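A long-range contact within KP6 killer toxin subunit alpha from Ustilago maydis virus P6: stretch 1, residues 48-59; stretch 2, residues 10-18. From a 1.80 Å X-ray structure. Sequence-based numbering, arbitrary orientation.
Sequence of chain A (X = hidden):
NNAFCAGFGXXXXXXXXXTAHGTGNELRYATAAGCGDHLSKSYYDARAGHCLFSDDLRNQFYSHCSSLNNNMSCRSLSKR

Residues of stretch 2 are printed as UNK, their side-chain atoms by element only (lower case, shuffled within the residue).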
ATOM      1  N   ALA A  48      -7.438  14.988   0.115  1.00 36.69           N
ATOM      2  CA  ALA A  48      -7.649  14.414  -1.204  1.00 35.67           C
ATOM      3  C   ALA A  48      -6.885  13.105  -1.355  1.00 33.82           C
ATOM      4  O   ALA A  48      -7.070  12.387  -2.332  1.00 30.64           O
ATOM      5  CB  ALA A  48      -7.245  15.392  -2.284  1.00 34.86           C
ATOM      6  N   GLY A  49      -6.033  12.809  -0.379  1.00 32.05           N
ATOM      7  CA  GLY A  49      -5.161  11.652  -0.430  1.00 31.11           C
ATOM      8  C   GLY A  49      -4.218  11.653  -1.624  1.00 28.62           C
ATOM      9  O   GLY A  49      -4.013  10.605  -2.230  1.00 24.99           O
ATOM     10  N   HIS A  50      -3.653  12.819  -1.954  1.00 25.18           N
ATOM     11  CA  HIS A  50      -2.725  12.970  -3.085  1.00 22.62           C
ATOM     12  C   HIS A  50      -1.333  13.388  -2.610  1.00 21.02           C
ATOM     13  O   HIS A  50      -1.183  13.910  -1.497  1.00 20.21           O
ATOM     14  CB  HIS A  50      -3.243  14.003  -4.093  1.00 23.32           C
ATOM     15  CG  HIS A  50      -4.534  13.622  -4.739  1.00 28.01           C
ATOM     16  ND1 HIS A  50      -5.365  14.543  -5.343  1.00 30.80           N
ATOM     17  CD2 HIS A  50      -5.143  12.421  -4.878  1.00 30.51           C
ATOM     18  CE1 HIS A  50      -6.423  13.923  -5.832  1.00 31.96           C
ATOM     19  NE2 HIS A  50      -6.314  12.633  -5.563  1.00 32.75           N
ATOM     20  N   CYS A  51      -0.324  13.148  -3.449  1.00 17.69           N
ATOM     21  CA  CYS A  51       1.055  13.513  -3.125  1.00 21.00           C
ATOM     22  C   CYS A  51       1.557  14.615  -4.042  1.00 18.84           C
ATOM     23  O   CYS A  51       1.599  14.449  -5.259  1.00 17.98           O
ATOM     24  CB  CYS A  51       2.011  12.316  -3.223  1.00 18.10           C
ATOM     25  SG  CYS A  51       3.663  12.607  -2.483  1.00 16.02           S
ATOM     26  N   LEU A  52       1.969  15.723  -3.434  1.00 19.74           N
ATOM     27  CA  LEU A  52       2.392  16.897  -4.177  1.00 19.22           C
ATOM     28  C   LEU A  52       3.893  17.122  -4.035  1.00 19.85           C
ATOM     29  O   LEU A  52       4.487  16.782  -3.015  1.00 16.54           O
ATOM     30  CB  LEU A  52       1.588  18.125  -3.726  1.00 17.42           C
ATOM     31  CG  LEU A  52       0.132  18.126  -4.201  1.00 24.63           C
ATOM     32  CD1 LEU A  52      -0.696  17.148  -3.409  1.00 23.45           C
ATOM     33  CD2 LEU A  52      -0.497  19.522  -4.111  1.00 22.32           C
ATOM     34  N   PHE A  53       4.506  17.655  -5.087  1.00 18.33           N
ATOM     35  CA  PHE A  53       5.896  18.056  -5.044  1.00 17.93           C
ATOM     36  C   PHE A  53       6.255  19.079  -6.131  1.00 18.23           C
ATOM     37  O   PHE A  53       5.585  19.192  -7.176  1.00 20.54           O
ATOM     38  CB  PHE A  53       6.872  16.852  -5.074  1.00 15.20           C
ATOM     39  CG  PHE A  53       6.380  15.674  -5.873  1.00 18.60           C
ATOM     40  CD1 PHE A  53       6.436  15.678  -7.266  1.00 21.52           C
ATOM     41  CD2 PHE A  53       5.864  14.551  -5.230  1.00 17.26           C
ATOM     42  CE1 PHE A  53       5.967  14.586  -8.000  1.00 19.75           C
ATOM     43  CE2 PHE A  53       5.399  13.447  -5.958  1.00 18.68           C
ATOM     44  CZ  PHE A  53       5.444  13.472  -7.339  1.00 20.41           C
ATOM     45  N   SER A  54       7.322  19.819  -5.870  1.00 17.38           N
ATOM     46  CA  SER A  54       7.800  20.822  -6.815  1.00 18.66           C
ATOM     47  C   SER A  54       8.843  20.185  -7.723  1.00 19.63           C
ATOM     48  O   SER A  54       8.721  20.210  -8.944  1.00 24.39           O
ATOM     49  CB  SER A  54       8.387  22.035  -6.065  1.00 21.83           C
ATOM     50  OG  SER A  54       8.954  22.964  -6.973  1.00 18.18           O
ATOM     51  N   ASP A  55       9.875  19.601  -7.128  1.00 21.25           N
ATOM     52  CA  ASP A  55      10.817  18.826  -7.915  1.00 21.29           C
ATOM     53  C   ASP A  55      10.047  17.688  -8.588  1.00 22.57           C
ATOM     54  O   ASP A  55       9.014  17.244  -8.088  1.00 17.34           O
ATOM     55  CB  ASP A  55      11.955  18.287  -7.045  1.00 21.07           C
ATOM     56  CG  ASP A  55      12.914  19.377  -6.583  1.00 22.49           C
ATOM     57  OD1 ASP A  55      12.893  20.489  -7.157  1.00 21.11           O
ATOM     58  OD2 ASP A  55      13.706  19.113  -5.662  1.00 27.34           O
ATOM     59  N   ASP A  56      10.541  17.222  -9.725  1.00 20.64           N
ATOM     60  CA  ASP A  56       9.837  16.184 -10.465  1.00 21.16           C
ATOM     61  C   ASP A  56      10.132  14.810  -9.878  1.00 19.65           C
ATOM     62  O   ASP A  56      11.053  14.123 -10.316  1.00 22.38           O
ATOM     63  CB  ASP A  56      10.245  16.219 -11.935  1.00 24.54           C
ATOM     64  CG  ASP A  56       9.403  15.300 -12.783  1.00 26.84           C
ATOM     65  OD1 ASP A  56       8.607  14.536 -12.206  1.00 26.06           O
ATOM     66  OD2 ASP A  56       9.539  15.339 -14.020  1.00 25.84           O
ATOM     67  N   LEU A  57       9.345  14.417  -8.886  1.00 20.79           N
ATOM     68  CA  LEU A  57       9.537  13.140  -8.212  1.00 21.13           C
ATOM     69  C   LEU A  57       8.611  12.065  -8.788  1.00 18.65           C
ATOM     70  O   LEU A  57       8.389  11.023  -8.161  1.00 17.63           O
ATOM     71  CB  LEU A  57       9.265  13.295  -6.714  1.00 15.64           C
ATOM     72  CG  LEU A  57      10.058  14.383  -5.982  1.00 18.75           C
ATOM     73  CD1 LEU A  57       9.703  14.414  -4.497  1.00 16.21           C
ATOM     74  CD2 LEU A  57      11.557  14.200  -6.151  1.00 18.38           C
ATOM     75  N   ARG A  58       8.059  12.324  -9.970  1.00 20.93           N
ATOM     76  CA  ARG A  58       7.111  11.393 -10.588  1.00 23.95           C
ATOM     77  C   ARG A  58       7.674   9.980 -10.766  1.00 22.34           C
ATOM     78  O   ARG A  58       6.990   8.974 -10.503  1.00 21.03           O
ATOM     79  CB  ARG A  58       6.603  11.945 -11.932  1.00 25.58           C
ATOM     80  CG  ARG A  58       5.562  13.067 -11.810  1.00 27.93           C
ATOM     81  CD  ARG A  58       5.175  13.608 -13.182  1.00 25.67           C
ATOM     82  NE  ARG A  58       6.350  14.128 -13.878  1.00 30.27           N
ATOM     83  CZ  ARG A  58       6.354  14.542 -15.142  1.00 32.59           C
ATOM     84  NH1 ARG A  58       5.239  14.494 -15.854  1.00 31.72           N
ATOM     85  NH2 ARG A  58       7.472  14.997 -15.692  1.00 27.72           N
ATOM     86  N   ASN A  59       8.914   9.885 -11.222  1.00 20.18           N
ATOM     87  CA  ASN A  59       9.498   8.574 -11.479  1.00 24.06           C
ATOM     88  C   ASN A  59       9.645   7.772 -10.199  1.00 24.02           C
ATOM     89  O   ASN A  59       9.285   6.591 -10.144  1.00 23.48           O
ATOM     90  CB  ASN A  59      10.860   8.708 -12.150  1.00 29.20           C
ATOM     91  CG  ASN A  59      11.292   7.430 -12.839  1.00 35.48           C
ATOM     92  OD1 ASN A  59      10.486   6.760 -13.502  1.00 28.71           O
ATOM     93  ND2 ASN A  59      12.563   7.081 -12.688  1.00 35.65           N
ATOM     94  N   UNK A  10       1.862  24.703  -1.471  1.00 24.09           N
ATOM     95  CA  UNK A  10       1.749  25.847  -2.373  1.00 24.37           C
ATOM     96  C   UNK A  10       2.905  25.844  -3.368  1.00 21.94           C
ATOM     97  O   UNK A  10       4.018  25.456  -3.032  1.00 19.10           O
ATOM     98  c   UNK A  10      -0.764  27.163  -1.072  1.00 34.37           C
ATOM     99  c   UNK A  10       0.637  27.300  -0.486  1.00 31.79           C
ATOM    100  c   UNK A  10       1.725  27.159  -1.569  1.00 25.42           C
ATOM    101  c   UNK A  10       0.757  28.606   0.307  1.00 29.10           C
ATOM    102  N   UNK A  11       2.646  26.280  -4.596  1.00 20.90           N
ATOM    103  CA  UNK A  11       3.679  26.318  -5.622  1.00 23.83           C
ATOM    104  C   UNK A  11       4.250  24.935  -5.920  1.00 23.49           C
ATOM    105  O   UNK A  11       5.401  24.815  -6.308  1.00 22.20           O
ATOM    106  c   UNK A  11       4.818  27.272  -5.228  1.00 23.71           C
ATOM    107  o   UNK A  11       4.305  28.552  -4.881  1.00 27.20           O
ATOM    108  N   UNK A  12       3.454  23.895  -5.711  1.00 22.47           N
ATOM    109  CA  UNK A  12       3.828  22.578  -6.192  1.00 21.43           C
ATOM    110  C   UNK A  12       3.643  22.545  -7.703  1.00 25.62           C
ATOM    111  O   UNK A  12       2.978  23.418  -8.277  1.00 22.05           O
ATOM    112  c   UNK A  12       3.000  21.488  -5.511  1.00 19.06           C
ATOM    113  s   UNK A  12       3.009  21.596  -3.713  1.00 18.37           S
ATOM    114  N   UNK A  13       4.251  21.560  -8.351  1.00 20.00           N
ATOM    115  CA  UNK A  13       4.163  21.438  -9.796  1.00 23.17           C
ATOM    116  C   UNK A  13       3.426  20.175 -10.219  1.00 28.69           C
ATOM    117  O   UNK A  13       2.881  20.101 -11.313  1.00 31.08           O
ATOM    118  c   UNK A  13       6.310  22.760 -10.031  1.00 30.17           C
ATOM    119  c   UNK A  13       7.612  22.921 -10.800  1.00 33.92           C
ATOM    120  c   UNK A  13       8.201  24.306 -10.540  1.00 35.78           C
ATOM    121  c   UNK A  13       5.558  21.496 -10.418  1.00 23.18           C
ATOM    122  n   UNK A  13       8.999  24.831 -11.682  1.00 44.45           N
ATOM    123  N   UNK A  14       3.410  19.185  -9.336  1.00 22.69           N
ATOM    124  CA  UNK A  14       2.786  17.909  -9.641  1.00 24.32           C
ATOM    125  C   UNK A  14       1.913  17.454  -8.481  1.00 24.34           C
ATOM    126  O   UNK A  14       2.198  17.755  -7.312  1.00 17.89           O
ATOM    127  c   UNK A  14       5.626  17.612 -14.552  1.00 30.42           C
ATOM    128  c   UNK A  14       4.481  17.282 -15.226  1.00 36.20           C
ATOM    129  c   UNK A  14       4.446  17.156 -12.450  1.00 28.62           C
ATOM    130  c   UNK A  14       6.073  17.606 -10.982  1.00 26.71           C
ATOM    131  n   UNK A  14       6.579  17.816 -12.243  1.00 31.97           N
ATOM    132  c   UNK A  14       3.854  16.857  -9.929  1.00 26.15           C
ATOM    133  c   UNK A  14       3.320  16.890 -14.547  1.00 39.48           C
ATOM    134  c   UNK A  14       3.291  16.820 -13.163  1.00 32.11           C
ATOM    135  c   UNK A  14       5.596  17.547 -13.162  1.00 30.47           C
ATOM    136  c   UNK A  14       4.767  17.203 -11.062  1.00 25.73           C
ATOM    137  N   UNK A  15       0.840  16.738  -8.809  1.00 24.00           N
ATOM    138  CA  UNK A  15      -0.058  16.182  -7.815  1.00 22.76           C
ATOM    139  C   UNK A  15      -0.387  14.764  -8.249  1.00 26.98           C
ATOM    140  O   UNK A  15      -1.122  14.582  -9.216  1.00 26.67           O
ATOM    141  c   UNK A  15      -2.448  16.381  -6.954  1.00 25.06           C
ATOM    142  c   UNK A  15      -1.332  17.000  -7.762  1.00 23.31           C
ATOM    143  o   UNK A  15      -4.568  17.025  -6.117  1.00 33.43           O
ATOM    144  c   UNK A  15      -3.641  17.287  -6.911  1.00 32.08           C
ATOM    145  o   UNK A  15      -3.626  18.287  -7.665  1.00 32.56           O
ATOM    146  N   UNK A  16       0.162  13.766  -7.552  1.00 22.33           N
ATOM    147  CA  UNK A  16       0.109  12.382  -8.040  1.00 20.77           C
ATOM    148  C   UNK A  16      -0.514  11.437  -7.021  1.00 18.48           C
ATOM    149  O   UNK A  16      -0.542  11.735  -5.833  1.00 20.27           O
ATOM    150  c   UNK A  16       1.521  11.880  -8.371  1.00 22.55           C
ATOM    151  s   UNK A  16       2.423  12.771  -9.638  1.00 24.59           S
ATOM    152  N   UNK A  17      -1.016  10.299  -7.497  1.00 21.50           N
ATOM    153  CA  UNK A  17      -1.580   9.284  -6.610  1.00 19.33           C
ATOM    154  C   UNK A  17      -1.546   7.885  -7.212  1.00 20.59           C
ATOM    155  O   UNK A  17      -1.525   7.711  -8.435  1.00 21.29           O
ATOM    156  c   UNK A  17      -4.261  10.944  -8.075  1.00 27.16           C
ATOM    157  n   UNK A  17      -5.617   9.308  -8.797  1.00 26.16           N
ATOM    158  c   UNK A  17      -3.724  12.234  -8.084  1.00 26.74           C
ATOM    159  c   UNK A  17      -4.004   9.767  -7.296  1.00 27.15           C
ATOM    160  c   UNK A  17      -4.209  13.147  -9.004  1.00 30.76           C
ATOM    161  c   UNK A  17      -5.274  10.620  -9.001  1.00 28.30           C
ATOM    162  c   UNK A  17      -3.012   9.634  -6.177  1.00 21.91           C
ATOM    163  c   UNK A  17      -4.864   8.803  -7.764  1.00 25.76           C
ATOM    164  c   UNK A  17      -5.213  12.796  -9.912  1.00 31.45           C
ATOM    165  c   UNK A  17      -5.763  11.544  -9.922  1.00 29.27           C
ATOM    166  N   UNK A  18      -1.559   6.885  -6.335  1.00 19.48           N
ATOM    167  CA  UNK A  18      -1.642   5.494  -6.765  1.00 19.32           C
ATOM    168  C   UNK A  18      -3.081   5.146  -7.161  1.00 22.14           C
ATOM    169  O   UNK A  18      -4.019   5.606  -6.533  1.00 24.36           O
ATOM    170  s   UNK A  18       0.559   4.798  -5.176  1.00 18.44           S
ATOM    171  c   UNK A  18      -1.173   4.567  -5.640  1.00 17.28           C
TER

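Position 10 carries four carbons, forked at the second, and its CB points away from stretch 1 and touches nothing there; the fork makes it Leu10. Position 11 has one carbon and then one oxygen, a short hydroxyl side chain that makes no contact with stretch 1: Ser11.

At position 12 one carbon is followed by a sulfur, which lies 3.8 Å from CB of Leu52. This is Cys12, its sulfur bonded covalently elsewhere in the structure. Position 13 shows four carbons in a row ending in nitrogen. The chain brushes past Ser54, its third carbon 3.5 Å from Ser54 O, while its end leads away; it is Lys13, and its backbone N donates to Phe53 O at 3.0 Å.

Position 14 has one carbon, then fused five- and six-membered rings holding eight carbons and one nitrogen. The guanidinium of Arg58 lies flat on these rings, planes at 16°. Only an indole fits, so this is Trp14, with CZ of Arg58 3.5 Å from the centroid of its six-membered ring. On the same sheet face, CB of Trp14 meets CE1 of Phe53 at 3.7 Å.

Position 15 has three carbons, the third bearing two oxygens. One oxygen accepts a hydrogen bond from the His50 ring, and the length of the chain identifies Glu15: ND1 of His50 to OE2 of Glu15 is 2.7 Å. Position 16 is one carbon and a sulfur; its sulfur sits 3.8 Å from CG of Arg58 and 3.9 Å from CZ of Phe53. It is Cys16, also bonded covalently elsewhere.

Position 17 repeats the fused-ring pattern, eight carbons and one nitrogen beyond CB. Its six-membered ring makes an offset stack with the His50 ring, centroids 4.1 Å apart: Trp17. Position 18 is again one carbon and a sulfur, out of contact with stretch 1: Cys18.

The frame is an antiparallel strand pair. Cys51 and Cys16 exchange two backbone hydrogen bonds, N of each to O of the other at 2.8 Å, and Phe53 and Trp14 repeat the pattern less tightly. Alternation then sorts the side chains: Leu52 and Glu15 share one face, while Cys51, Phe53, Trp14 and Cys16 share the other. Two planar groups each combine stacking with in-plane polar bonds. His50 stacks on Trp17 and uses its edge for Glu15; Arg58 covers Trp14 while its NH2 forms a salt bridge with OD2 of Asp56 at 2.7 Å. Such bonds leave a flat group's face free for stacking.

Stretch 2 (10-18) LSCKWECWC
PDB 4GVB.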